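Long-range contacts in putative lipoprotein (Campylobacter jejuni subsp. jejuni, PDB 2G5G), which binds heme through a tyrosine ligand, two hemes stacking face to face in a dimer, and probably serves in bacterial heme uptake or transport: residues Ile58-Ile63 and Glu124-Val129; Asn91-Ala96 and Asn110-Asp115; Arg202-Val207 and Ile228-His233; Val244-Ser249 and Ser258-Ile263. All coordinates share one frame; numbering follows the deposited sequence.

Interaction 1 (Ile58-Ile63 and Glu124-Val129); sequences ISQVMI and EQFVNV
Gln125 and Phe126 of the segment Glu124-Val129 meet Gln60 and Val61 of the segment Ile58-Ile63 where two nearly parallel helices of the ChaN-type heme-binding domain pack beside its mixed beta sheet. The short helix axes come within 9.0 Å of each other, their N-to-C directions only 17° apart, and Gln60 and Ile63 of helix 54-73 touch Leu47 of strand 44-49. Gln125 comes first. Its CG, anti to the backbone N (chi1 -171°), is set beside Val61, 3.9 Å from Val61 CG2; CD and NE2 follow along the extended chain, which crosses the valine at about a right angle. This is the outer, solvent-facing margin of the pair. One residue on, Phe126 brings its backbone close as well, with its CA 3.9 Å from Val61 CG2, and the two CA atoms of Val61 and Phe126 are the nearest across the segments. The buried ring of Phe126 reaches the Gln60 turn, lying oblique to Gln60 O. Its CD1 lies 3.7 Å from Gln60 CB, and its CE1 is 3.7 Å from the backbone atom Gln60 O. The Gln60 side chain crosses that of Phe126 at about a right angle, amide and ring planes 82° apart; NE2 is hydrogen-bonded to Glu49 of strand 44-49, and OE1 stays beside Phe126 CB and CG. Phe64 of helix 54-73 also touches Phe126. A turn later Val129 closes the contact, touching Phe64 and Asn65 as well, and its methyl CG2 sits 4.3 Å from Val61 CG1.

Interaction 2 (Asn91-Ala96 and Asn110-Asp115); sequences NHLDKA and NALNWD
His92 and Ala111 face each other where helix 90-98 packs against the segment Asn110-Asp115, the CA atoms of Leu93 and Leu112, and likewise those of Ala96 and Ala111, approaching to 5.8 Å. A water joins the two backbones, donating to both His92 O (2.7 Å) and Ala111 O (2.9 Å). The imidazole reaches across because His92 CG is anti to the backbone N (chi1 -169°). Its NE2 is 2.8 Å from Ala111 O, which lies oblique to the ring, while Asn110 O sits at the ring's edge, in its plane. Asn113 is the first residue to leave helical backbone angles, taking positive phi (52°) in a Schellman motif. This turn presents Asn113 CB to the imidazole, 3.9 Å from His92 CD2; the two side chains cross at about a right angle, and the amide beyond is held by Glu89. Beneath the polar layer the packing is apolar. Leu112 CD2 reaches Leu93 CD2 at 4.0 Å and also touches Ala96 CB, which in turn meets Ala111 CB. Phe131 of helix 124-131 packs on both Ala96 and Leu112, and Ile103 from the connecting loop covers the two alanines.

Interaction 3 (Arg202-Val207 and Ile228-His233); sequences RRMADV and IGIPLH
Arg202 NE donates to His233 ND1 over 2.9 Å, a nearly straight bond (N-H...N 163°) that joins helix 187-210 to helix 230-236. The donor lies in the imidazole plane and the acceptor close to the guanidinium plane, yet the two planes are turned 57° against each other. Arg202 manages this by folding back: bends at chi2 and chi3, near 60° each, swing NE round toward the ring, while its own backbone N stands over one face of the imidazole, offset toward the rim. With ND1 accepting, the neutral imidazole is presumably protonated on NE2. Next to this bond, Ala205 CB is pressed against His233 CB at 3.5 Å, a close fit. One turn earlier on the second helix, Ile230 puts CG2 on Ala205 CB at 4.0 Å and CD1 on Met204 CB at 3.8 Å; Met204 is a selenomethionine, and its SE touches the same CD1. Further out, Lys158 O and Ser162 OG accept from Arg202 NH2 and hold the guanidinium's outer end. His223 of helix 221-224 packs on both Met204 and Ile230. This buried helix-helix packing lies close to the heme site, with the Met204 side chain about 9 Å from a bound heme, in a ChaN-family domain.

Interaction 4 (Val244-Ser249 and Ser258-Ile263); sequences VVVNLS and SDYVLI
Val245 O takes two backbone donors, Asp259 N at 2.7 Å and, at the start of the strand, Tyr260 N at 3.1 Å, nearly along the C=O axis. Asp259 OD2 in turn accepts from Val245 N at 2.8 Å through the anti lone pair, so a side chain takes the place of a main-chain acceptor before the regular pairing starts. That pairing is parallel, between neighbouring strands of the mixed sheet (44-49 beyond 243-248, 19-23 beyond 260-264), with Val246 opposite Tyr260, Asn247 opposite Val261 and Leu248 opposite Leu262. Asn247 uses both of its main-chain polar atoms, N to Tyr260 O and O to Leu262 N. On Tyr260 O a second donor, Ser258 OG, comes from above the carbonyl plane, on the opposite face from Asn247 N. At the far end Leu262 O is gripped twice by Ser249, through N at 3.0 Å and OG at 2.6 Å; chi1 of 62° puts OG between the backbone N and carbonyl carbon. Val246, Leu248, Tyr260 and Leu262 share one sheet face: Val246 CG1 lies 3.7 Å from Leu262 CD1, Leu248 and Leu262 run side by side, and Val244 CG2 meets the edge of the Tyr260 ring. Asp259 OD1 binds Lys226 and His25. Carboxylate and hydroxyl thus fasten the two ends of the strand pair, and the lysine would probably favour a charged Asp259.

In the fold
Along the chain interaction 2 is nested within the loop closed by interaction 1, and interactions 3 and 4 follow in series. Interactions 1 and 2, with centres 18 Å apart, meet through Val127 of helix 124-131, which packs on Leu112 and Trp114. Interaction 4 joins two neighbouring strands of the mixed sheet, and helix 54-73 of interaction 1 rests on it, Gln60 and Ser59 touching Leu248 and Leu262. Helix 230-236 of interaction 3 leads into strand 243-248, where Pro231 meets Val245. Interactions 1 and 3 lie on opposite sides of the chain's centre, their centres about 23 Å apart; the Met204 side chain of interaction 3 is about 9 Å from a heme, that of Asn113 in interaction 2 about 13 Å.

Interaction 1 (Ile58-Ile63 and Glu124-Val129)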
loop_
_atom_site.group_PDB
_atom_site.type_symbol
_atom_site.label_atom_id
_atom_site.label_comp_id
_atom_site.label_asym_id
_atom_site.label_seq_id
_atom_site.Cartn_x
_atom_site.Cartn_y
_atom_site.Cartn_z
ATOM N N ILE A 58 -10.546 23.594 15.406
ATOM C CA ILE A 58 -11.276 24.742 15.941
ATOM C C ILE A 58 -11.501 25.856 14.892
ATOM O O ILE A 58 -12.601 26.412 14.769
ATOM C CB ILE A 58 -10.593 25.326 17.221
ATOM C CG1 ILE A 58 -10.511 24.250 18.313
ATOM C CG2 ILE A 58 -11.388 26.516 17.716
ATOM C CD1 ILE A 58 -9.449 24.514 19.407
ATOM N N SER A 59 -10.434 26.194 14.166
ATOM C CA SER A 59 -10.465 27.195 13.092
ATOM C C SER A 59 -11.509 26.913 11.979
ATOM O O SER A 59 -12.176 27.818 11.482
ATOM C CB SER A 59 -9.048 27.286 12.500
ATOM O OG SER A 59 -8.179 27.902 13.450
ATOM N N GLN A 60 -11.638 25.648 11.621
ATOM C CA GLN A 60 -12.606 25.218 10.608
ATOM C C GLN A 60 -14.037 25.536 11.046
ATOM O O GLN A 60 -14.821 26.048 10.269
ATOM C CB GLN A 60 -12.428 23.749 10.306
ATOM C CG GLN A 60 -11.082 23.419 9.746
ATOM C CD GLN A 60 -10.650 21.978 9.974
ATOM O OE1 GLN A 60 -11.456 21.100 10.283
ATOM N NE2 GLN A 60 -9.345 21.726 9.802
ATOM N N VAL A 61 -14.354 25.266 12.308
ATOM C CA VAL A 61 -15.673 25.568 12.867
ATOM C C VAL A 61 -15.964 27.062 12.857
ATOM O O VAL A 61 -17.057 27.476 12.470
ATOM C CB VAL A 61 -15.856 24.914 14.294
ATOM C CG1 VAL A 61 -17.121 25.430 15.001
ATOM C CG2 VAL A 61 -15.848 23.412 14.196
HETATM N N MSE A 62 -14.977 27.875 13.229
HETATM C CA MSE A 62 -15.136 29.320 13.252
HETATM C C MSE A 62 -15.412 29.879 11.868
HETATM O O MSE A 62 -16.309 30.719 11.687
HETATM C CB MSE A 62 -13.878 29.983 13.826
HETATM C CG MSE A 62 -13.664 29.679 15.310
HETATM SE SE MSE A 62 -11.931 30.416 15.912
HETATM C CE MSE A 62 -12.110 32.213 15.198
ATOM N N ILE A 63 -14.624 29.432 10.893
ATOM C CA ILE A 63 -14.774 29.930 9.515
ATOM C C ILE A 63 -16.131 29.421 8.972
ATOM O O ILE A 63 -16.917 30.200 8.452
ATOM C CB ILE A 63 -13.636 29.426 8.610
ATOM C CG1 ILE A 63 -12.286 29.968 9.088
ATOM C CG2 ILE A 63 -13.923 29.821 7.111
ATOM C CD1 ILE A 63 -11.070 29.203 8.482
ATOM N N GLU A 124 -15.228 15.039 14.173
ATOM C CA GLU A 124 -16.578 15.108 14.727
ATOM C C GLU A 124 -17.123 16.500 14.936
ATOM O O GLU A 124 -18.291 16.749 14.643
ATOM C CB GLU A 124 -16.696 14.306 16.042
ATOM C CG GLU A 124 -16.001 14.919 17.243
ATOM C CD GLU A 124 -16.516 14.345 18.551
ATOM O OE1 GLU A 124 -16.909 13.141 18.579
ATOM O OE2 GLU A 124 -16.533 15.113 19.539
ATOM N N GLN A 125 -16.295 17.397 15.461
ATOM C CA GLN A 125 -16.750 18.740 15.798
ATOM C C GLN A 125 -17.172 19.461 14.522
ATOM O O GLN A 125 -18.267 20.021 14.462
ATOM C CB GLN A 125 -15.656 19.533 16.533
ATOM C CG GLN A 125 -16.107 20.885 17.118
ATOM C CD GLN A 125 -14.943 21.726 17.647
ATOM O OE1 GLN A 125 -13.774 21.311 17.586
ATOM N NE2 GLN A 125 -15.258 22.915 18.170
ATOM N N PHE A 126 -16.305 19.434 13.512
ATOM C CA PHE A 126 -16.574 20.157 12.266
ATOM C C PHE A 126 -17.748 19.529 11.502
ATOM O O PHE A 126 -18.679 20.240 11.074
ATOM C CB PHE A 126 -15.335 20.177 11.373
ATOM C CG PHE A 126 -15.548 20.877 10.042
ATOM C CD1 PHE A 126 -15.774 22.239 9.998
ATOM C CD2 PHE A 126 -15.494 20.160 8.847
ATOM C CE1 PHE A 126 -15.957 22.890 8.776
ATOM C CE2 PHE A 126 -15.653 20.810 7.606
ATOM C CZ PHE A 126 -15.892 22.173 7.587
ATOM N N VAL A 127 -17.693 18.210 11.345
ATOM C CA VAL A 127 -18.694 17.505 10.554
ATOM C C VAL A 127 -20.093 17.595 11.199
ATOM O O VAL A 127 -21.088 17.638 10.483
ATOM C CB VAL A 127 -18.308 16.048 10.275
ATOM C CG1 VAL A 127 -19.430 15.336 9.543
ATOM C CG2 VAL A 127 -17.039 15.968 9.449
ATOM N N ASN A 128 -20.159 17.659 12.531
ATOM C CA ASN A 128 -21.442 17.799 13.222
ATOM C C ASN A 128 -22.079 19.122 12.951
ATOM O O ASN A 128 -23.251 19.161 12.589
ATOM C CB ASN A 128 -21.347 17.559 14.742
ATOM C CG ASN A 128 -21.645 16.125 15.118
ATOM O OD1 ASN A 128 -20.856 15.217 14.837
ATOM N ND2 ASN A 128 -22.799 15.907 15.751
ATOM N N VAL A 129 -21.294 20.196 13.101
ATOM C CA VAL A 129 -21.753 21.549 12.832
ATOM C C VAL A 129 -22.177 21.691 11.370
ATOM O O VAL A 129 -23.189 22.347 11.069
ATOM C CB VAL A 129 -20.679 22.619 13.189
ATOM C CG1 VAL A 129 -21.184 23.996 12.869
ATOM C CG2 VAL A 129 -20.333 22.557 14.666
#

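Interaction 2 (Asn91-Ala96 and Asn110-Asp115)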
loop_
_atom_site.group_PDB
_atom_site.type_symbol
_atom_site.label_atom_id
_atom_site.label_comp_id
_atom_site.label_asym_id
_atom_site.label_seq_id
_atom_site.Cartn_x
_atom_site.Cartn_y
_atom_site.Cartn_z
ATOM N N ASN A 91 -24.925 9.471 -3.569
ATOM C CA ASN A 91 -26.306 8.971 -3.411
ATOM C C ASN A 91 -26.610 8.679 -1.962
ATOM O O ASN A 91 -27.615 9.135 -1.437
ATOM C CB ASN A 91 -26.546 7.736 -4.274
ATOM C CG ASN A 91 -26.605 8.064 -5.748
ATOM O OD1 ASN A 91 -26.951 9.193 -6.141
ATOM N ND2 ASN A 91 -26.279 7.076 -6.590
ATOM N N HIS A 92 -25.697 7.967 -1.305
ATOM C CA HIS A 92 -25.813 7.673 0.117
ATOM C C HIS A 92 -25.830 8.939 0.958
ATOM O O HIS A 92 -26.625 9.061 1.868
ATOM C CB HIS A 92 -24.691 6.714 0.565
ATOM C CG HIS A 92 -24.891 6.147 1.937
ATOM N ND1 HIS A 92 -25.772 5.113 2.197
ATOM C CD2 HIS A 92 -24.328 6.470 3.128
ATOM C CE1 HIS A 92 -25.744 4.830 3.490
ATOM N NE2 HIS A 92 -24.883 5.645 4.079
ATOM N N LEU A 93 -24.942 9.891 0.648
ATOM C CA LEU A 93 -24.871 11.164 1.364
ATOM C C LEU A 93 -26.108 12.064 1.176
ATOM O O LEU A 93 -26.481 12.803 2.081
ATOM C CB LEU A 93 -23.593 11.933 0.943
ATOM C CG LEU A 93 -22.289 11.190 1.251
ATOM C CD1 LEU A 93 -21.089 11.885 0.550
ATOM C CD2 LEU A 93 -22.089 11.034 2.779
ATOM N N ASP A 94 -26.695 12.037 -0.012
ATOM C CA ASP A 94 -27.926 12.797 -0.313
ATOM C C ASP A 94 -29.094 12.297 0.580
ATOM O O ASP A 94 -29.893 13.097 1.097
ATOM C CB ASP A 94 -28.297 12.657 -1.794
ATOM C CG ASP A 94 -27.332 13.385 -2.733
ATOM O OD1 ASP A 94 -26.605 14.298 -2.274
ATOM O OD2 ASP A 94 -27.306 13.042 -3.938
ATOM N N LYS A 95 -29.140 10.979 0.785
ATOM C CA LYS A 95 -30.095 10.350 1.728
ATOM C C LYS A 95 -29.921 10.859 3.144
ATOM O O LYS A 95 -30.900 11.205 3.794
ATOM C CB LYS A 95 -29.979 8.827 1.693
ATOM C CG LYS A 95 -30.256 8.267 0.304
ATOM C CD LYS A 95 -30.281 6.732 0.268
ATOM C CE LYS A 95 -30.909 6.263 -1.031
ATOM N NZ LYS A 95 -30.441 4.886 -1.384
ATOM N N ALA A 96 -28.673 10.941 3.613
ATOM C CA ALA A 96 -28.381 11.530 4.920
ATOM C C ALA A 96 -28.820 12.989 5.010
ATOM O O ALA A 96 -29.365 13.420 6.031
ATOM C CB ALA A 96 -26.894 11.387 5.256
ATOM N N ASN A 110 -22.533 6.542 10.915
ATOM C CA ASN A 110 -23.117 5.433 10.183
ATOM C C ASN A 110 -23.921 5.922 8.961
ATOM O O ASN A 110 -23.900 5.300 7.891
ATOM C CB ASN A 110 -23.975 4.581 11.132
ATOM C CG ASN A 110 -23.181 4.057 12.348
ATOM O OD1 ASN A 110 -22.835 2.866 12.412
ATOM N ND2 ASN A 110 -22.900 4.946 13.317
ATOM N N ALA A 111 -24.611 7.047 9.137
ATOM C CA ALA A 111 -25.378 7.677 8.066
ATOM C C ALA A 111 -24.475 8.092 6.902
ATOM O O ALA A 111 -24.843 7.930 5.733
ATOM C CB ALA A 111 -26.149 8.886 8.599
ATOM N N LEU A 112 -23.285 8.596 7.235
ATOM C CA LEU A 112 -22.367 9.143 6.239
ATOM C C LEU A 112 -21.484 8.056 5.681
ATOM O O LEU A 112 -20.699 8.294 4.766
ATOM C CB LEU A 112 -21.491 10.249 6.846
ATOM C CG LEU A 112 -22.166 11.462 7.479
ATOM C CD1 LEU A 112 -21.134 12.340 8.182
ATOM C CD2 LEU A 112 -22.971 12.253 6.446
ATOM N N ASN A 113 -21.609 6.853 6.230
ATOM C CA ASN A 113 -20.681 5.779 5.911
ATOM C C ASN A 113 -19.203 6.206 6.098
ATOM O O ASN A 113 -18.340 5.900 5.269
ATOM C CB ASN A 113 -20.922 5.283 4.484
ATOM C CG ASN A 113 -20.367 3.922 4.265
ATOM O OD1 ASN A 113 -20.262 3.144 5.208
ATOM N ND2 ASN A 113 -19.995 3.613 3.032
ATOM N N TRP A 114 -18.937 6.920 7.188
ATOM C CA TRP A 114 -17.600 7.428 7.476
ATOM C C TRP A 114 -16.576 6.326 7.320
ATOM O O TRP A 114 -16.807 5.199 7.774
ATOM C CB TRP A 114 -17.534 7.995 8.892
ATOM C CG TRP A 114 -16.341 8.869 9.105
ATOM C CD1 TRP A 114 -15.175 8.533 9.739
ATOM C CD2 TRP A 114 -16.184 10.228 8.671
ATOM N NE1 TRP A 114 -14.308 9.600 9.737
ATOM C CE2 TRP A 114 -14.894 10.650 9.077
ATOM C CE3 TRP A 114 -17.002 11.124 7.971
ATOM C CZ2 TRP A 114 -14.408 11.928 8.812
ATOM C CZ3 TRP A 114 -16.516 12.402 7.713
ATOM C CH2 TRP A 114 -15.232 12.791 8.137
ATOM N N ASP A 115 -15.460 6.647 6.664
ATOM C CA ASP A 115 -14.333 5.721 6.512
ATOM C C ASP A 115 -13.399 5.893 7.689
ATOM O O ASP A 115 -13.011 7.011 8.030
ATOM C CB ASP A 115 -13.577 5.954 5.198
ATOM C CG ASP A 115 -12.637 4.803 4.841
ATOM O OD1 ASP A 115 -12.017 4.226 5.762
ATOM O OD2 ASP A 115 -12.508 4.476 3.631
HETATM O O HOH W 1 -27.149 7.501 4.008
#

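Interaction 3 (Arg202-Val207 and Ile228-His233)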
loop_
_atom_site.group_PDB
_atom_site.type_symbol
_atom_site.label_atom_id
_atom_site.label_comp_id
_atom_site.label_asym_id
_atom_site.label_seq_id
_atom_site.Cartn_x
_atom_site.Cartn_y
_atom_site.Cartn_z
ATOM N N ARG A 202 -7.568 15.850 -9.186
ATOM C CA ARG A 202 -8.400 15.976 -10.361
ATOM C C ARG A 202 -9.875 15.744 -10.015
ATOM O O ARG A 202 -10.732 16.518 -10.431
ATOM C CB ARG A 202 -7.945 14.985 -11.441
ATOM C CG ARG A 202 -8.704 15.079 -12.759
ATOM C CD ARG A 202 -8.604 16.474 -13.373
ATOM N NE ARG A 202 -7.233 16.912 -13.683
ATOM C CZ ARG A 202 -6.604 16.651 -14.831
ATOM N NH1 ARG A 202 -7.198 15.934 -15.793
ATOM N NH2 ARG A 202 -5.371 17.101 -15.029
ATOM N N ARG A 203 -10.134 14.693 -9.245
ATOM C CA ARG A 203 -11.502 14.339 -8.823
ATOM C C ARG A 203 -12.107 15.405 -7.917
ATOM O O ARG A 203 -13.209 15.866 -8.201
ATOM C CB ARG A 203 -11.532 12.986 -8.102
ATOM C CG ARG A 203 -12.879 12.674 -7.388
ATOM C CD ARG A 203 -14.029 12.531 -8.361
ATOM N NE ARG A 203 -13.745 11.512 -9.383
ATOM C CZ ARG A 203 -13.857 10.183 -9.201
ATOM N NH1 ARG A 203 -14.259 9.664 -8.045
ATOM N NH2 ARG A 203 -13.557 9.375 -10.203
HETATM N N MSE A 204 -11.399 15.777 -6.845
HETATM C CA MSE A 204 -11.848 16.865 -5.975
HETATM C C MSE A 204 -12.130 18.138 -6.786
HETATM O O MSE A 204 -13.178 18.765 -6.558
HETATM C CB MSE A 204 -10.886 17.113 -4.819
HETATM C CG MSE A 204 -10.723 15.864 -3.888
HETATM SE SE MSE A 204 -9.973 16.308 -2.239
HETATM C CE MSE A 204 -8.206 15.534 -2.646
ATOM N N ALA A 205 -11.232 18.506 -7.717
ATOM C CA ALA A 205 -11.496 19.615 -8.672
ATOM C C ALA A 205 -12.761 19.411 -9.501
ATOM O O ALA A 205 -13.545 20.353 -9.702
ATOM C CB ALA A 205 -10.321 19.876 -9.594
ATOM N N ASP A 206 -12.957 18.186 -9.979
ATOM C CA ASP A 206 -14.105 17.862 -10.819
ATOM C C ASP A 206 -15.377 18.153 -10.002
ATOM O O ASP A 206 -16.273 18.863 -10.457
ATOM C CB ASP A 206 -13.982 16.378 -11.255
ATOM C CG ASP A 206 -14.961 15.965 -12.364
ATOM O OD1 ASP A 206 -15.814 16.745 -12.823
ATOM O OD2 ASP A 206 -14.860 14.812 -12.788
ATOM N N VAL A 207 -15.405 17.683 -8.763
ATOM C CA VAL A 207 -16.568 17.860 -7.876
ATOM C C VAL A 207 -16.846 19.364 -7.667
ATOM O O VAL A 207 -18.021 19.820 -7.717
ATOM C CB VAL A 207 -16.390 17.091 -6.518
ATOM C CG1 VAL A 207 -17.475 17.432 -5.497
ATOM C CG2 VAL A 207 -16.296 15.550 -6.748
ATOM N N ILE A 228 0.735 23.059 -6.287
ATOM C CA ILE A 228 0.812 21.643 -6.692
ATOM C C ILE A 228 -0.550 20.925 -6.692
ATOM O O ILE A 228 -0.627 19.759 -7.089
ATOM C CB ILE A 228 1.728 20.849 -5.742
ATOM C CG1 ILE A 228 1.208 20.953 -4.298
ATOM C CG2 ILE A 228 3.212 21.309 -5.899
ATOM C CD1 ILE A 228 1.966 20.169 -3.265
ATOM N N GLY A 229 -1.588 21.594 -6.183
ATOM C CA GLY A 229 -2.850 20.894 -5.867
ATOM C C GLY A 229 -4.075 21.201 -6.708
ATOM O O GLY A 229 -4.002 21.623 -7.869
ATOM N N ILE A 230 -5.224 20.971 -6.084
ATOM C CA ILE A 230 -6.531 21.222 -6.692
ATOM C C ILE A 230 -6.693 22.515 -7.536
ATOM O O ILE A 230 -7.280 22.447 -8.611
ATOM C CB ILE A 230 -7.641 21.143 -5.626
ATOM C CG1 ILE A 230 -7.659 19.710 -5.034
ATOM C CG2 ILE A 230 -9.036 21.578 -6.233
ATOM C CD1 ILE A 230 -8.266 19.619 -3.632
ATOM N N PRO A 231 -6.194 23.674 -7.057
ATOM C CA PRO A 231 -6.309 24.901 -7.899
ATOM C C PRO A 231 -5.792 24.783 -9.342
ATOM O O PRO A 231 -6.399 25.353 -10.260
ATOM C CB PRO A 231 -5.545 25.955 -7.089
ATOM C CG PRO A 231 -5.753 25.527 -5.649
ATOM C CD PRO A 231 -5.618 23.996 -5.734
ATOM N N LEU A 232 -4.708 24.021 -9.556
ATOM C CA LEU A 232 -4.191 23.792 -10.900
ATOM C C LEU A 232 -5.186 23.011 -11.762
ATOM O O LEU A 232 -5.324 23.275 -12.953
ATOM C CB LEU A 232 -2.874 23.007 -10.843
ATOM C CG LEU A 232 -1.740 23.606 -10.006
ATOM C CD1 LEU A 232 -0.553 22.620 -9.963
ATOM C CD2 LEU A 232 -1.334 24.958 -10.611
ATOM N N HIS A 233 -5.872 22.056 -11.144
ATOM C CA HIS A 233 -6.801 21.185 -11.865
ATOM C C HIS A 233 -8.063 21.952 -12.192
ATOM O O HIS A 233 -8.598 21.820 -13.298
ATOM C CB HIS A 233 -7.113 19.907 -11.066
ATOM C CG HIS A 233 -5.903 19.058 -10.815
ATOM N ND1 HIS A 233 -5.609 17.940 -11.563
ATOM C CD2 HIS A 233 -4.904 19.176 -9.906
ATOM C CE1 HIS A 233 -4.479 17.406 -11.130
ATOM N NE2 HIS A 233 -4.030 18.137 -10.126
#

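Interaction 4 (Val244-Ser249 and Ser258-Ile263)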
loop_
_atom_site.group_PDB
_atom_site.type_symbol
_atom_site.label_atom_id
_atom_site.label_comp_id
_atom_site.label_asym_id
_atom_site.label_seq_id
_atom_site.Cartn_x
_atom_site.Cartn_y
_atom_site.Cartn_z
ATOM N N VAL A 244 -10.827 30.722 -4.022
ATOM C CA VAL A 244 -10.013 31.290 -2.930
ATOM C C VAL A 244 -9.510 30.157 -2.030
ATOM O O VAL A 244 -10.243 29.193 -1.731
ATOM C CB VAL A 244 -10.752 32.390 -2.096
ATOM C CG1 VAL A 244 -11.961 31.794 -1.348
ATOM C CG2 VAL A 244 -9.787 33.054 -1.123
ATOM N N VAL A 245 -8.254 30.289 -1.612
ATOM C CA VAL A 245 -7.575 29.239 -0.861
ATOM C C VAL A 245 -7.138 29.797 0.477
ATOM O O VAL A 245 -6.448 30.832 0.540
ATOM C CB VAL A 245 -6.338 28.659 -1.607
ATOM C CG1 VAL A 245 -5.693 27.535 -0.764
ATOM C CG2 VAL A 245 -6.697 28.189 -3.042
ATOM N N VAL A 246 -7.578 29.130 1.534
ATOM C CA VAL A 246 -7.222 29.507 2.898
ATOM C C VAL A 246 -6.474 28.362 3.526
ATOM O O VAL A 246 -7.004 27.242 3.637
ATOM C CB VAL A 246 -8.450 29.808 3.771
ATOM C CG1 VAL A 246 -7.996 30.186 5.240
ATOM C CG2 VAL A 246 -9.275 30.954 3.184
ATOM N N ASN A 247 -5.244 28.609 3.957
ATOM C CA ASN A 247 -4.466 27.501 4.518
ATOM C C ASN A 247 -4.314 27.735 6.006
ATOM O O ASN A 247 -4.069 28.867 6.440
ATOM C CB ASN A 247 -3.081 27.331 3.877
ATOM C CG ASN A 247 -2.416 25.992 4.292
ATOM O OD1 ASN A 247 -1.211 25.907 4.552
ATOM N ND2 ASN A 247 -3.219 24.962 4.385
ATOM N N LEU A 248 -4.487 26.669 6.773
ATOM C CA LEU A 248 -4.266 26.691 8.227
ATOM C C LEU A 248 -2.804 26.275 8.441
ATOM O O LEU A 248 -2.432 25.139 8.154
ATOM C CB LEU A 248 -5.257 25.728 8.918
ATOM C CG LEU A 248 -6.733 25.993 8.546
ATOM C CD1 LEU A 248 -7.648 24.907 9.167
ATOM C CD2 LEU A 248 -7.170 27.424 8.914
ATOM N N SER A 249 -1.960 27.207 8.868
ATOM C CA SER A 249 -0.511 26.920 8.832
ATOM C C SER A 249 -0.060 25.896 9.861
ATOM O O SER A 249 -0.678 25.716 10.912
ATOM C CB SER A 249 0.349 28.184 8.943
ATOM O OG SER A 249 0.146 28.859 10.168
ATOM N N SER A 258 -1.438 29.653 -0.961
ATOM C CA SER A 258 -2.814 29.992 -0.587
ATOM C C SER A 258 -3.040 31.504 -0.790
ATOM O O SER A 258 -2.111 32.208 -1.153
ATOM C CB SER A 258 -3.042 29.546 0.863
ATOM O OG SER A 258 -2.353 30.383 1.782
ATOM N N ASP A 259 -4.266 31.979 -0.589
ATOM C CA ASP A 259 -4.602 33.412 -0.655
ATOM C C ASP A 259 -4.671 34.056 0.730
ATOM O O ASP A 259 -4.477 35.283 0.887
ATOM C CB ASP A 259 -5.937 33.592 -1.390
ATOM C CG ASP A 259 -5.877 33.020 -2.800
ATOM O OD1 ASP A 259 -5.024 33.521 -3.595
ATOM O OD2 ASP A 259 -6.613 32.046 -3.101
ATOM N N TYR A 260 -4.960 33.235 1.727
ATOM C CA TYR A 260 -4.965 33.666 3.133
ATOM C C TYR A 260 -4.283 32.587 3.928
ATOM O O TYR A 260 -4.341 31.393 3.559
ATOM C CB TYR A 260 -6.408 33.899 3.660
ATOM C CG TYR A 260 -7.110 35.010 2.923
ATOM C CD1 TYR A 260 -7.920 34.722 1.802
ATOM C CD2 TYR A 260 -6.937 36.343 3.289
ATOM C CE1 TYR A 260 -8.552 35.742 1.106
ATOM C CE2 TYR A 260 -7.567 37.380 2.587
ATOM C CZ TYR A 260 -8.364 37.060 1.490
ATOM O OH TYR A 260 -8.975 38.028 0.724
ATOM N N VAL A 261 -3.631 32.968 5.040
ATOM C CA VAL A 261 -3.052 31.949 5.875
ATOM C C VAL A 261 -3.335 32.320 7.322
ATOM O O VAL A 261 -3.263 33.488 7.710
ATOM C CB VAL A 261 -1.523 31.674 5.524
ATOM C CG1 VAL A 261 -0.700 32.935 5.663
ATOM C CG2 VAL A 261 -0.962 30.505 6.336
ATOM N N LEU A 262 -3.750 31.320 8.092
ATOM C CA LEU A 262 -3.941 31.508 9.518
ATOM C C LEU A 262 -2.677 31.087 10.198
ATOM O O LEU A 262 -2.160 30.012 9.931
ATOM C CB LEU A 262 -5.129 30.690 10.042
ATOM C CG LEU A 262 -6.428 31.479 9.982
ATOM C CD1 LEU A 262 -6.900 31.469 8.513
ATOM C CD2 LEU A 262 -7.513 30.826 10.901
ATOM N N ILE A 263 -2.178 31.955 11.066
ATOM C CA ILE A 263 -0.873 31.752 11.697
ATOM C C ILE A 263 -1.133 31.704 13.194
ATOM O O ILE A 263 -1.776 32.603 13.736
ATOM C CB ILE A 263 0.130 32.884 11.354
ATOM C CG1 ILE A 263 0.446 32.875 9.847
ATOM C CG2 ILE A 263 1.435 32.722 12.171
ATOM C CD1 ILE A 263 1.148 34.117 9.355
#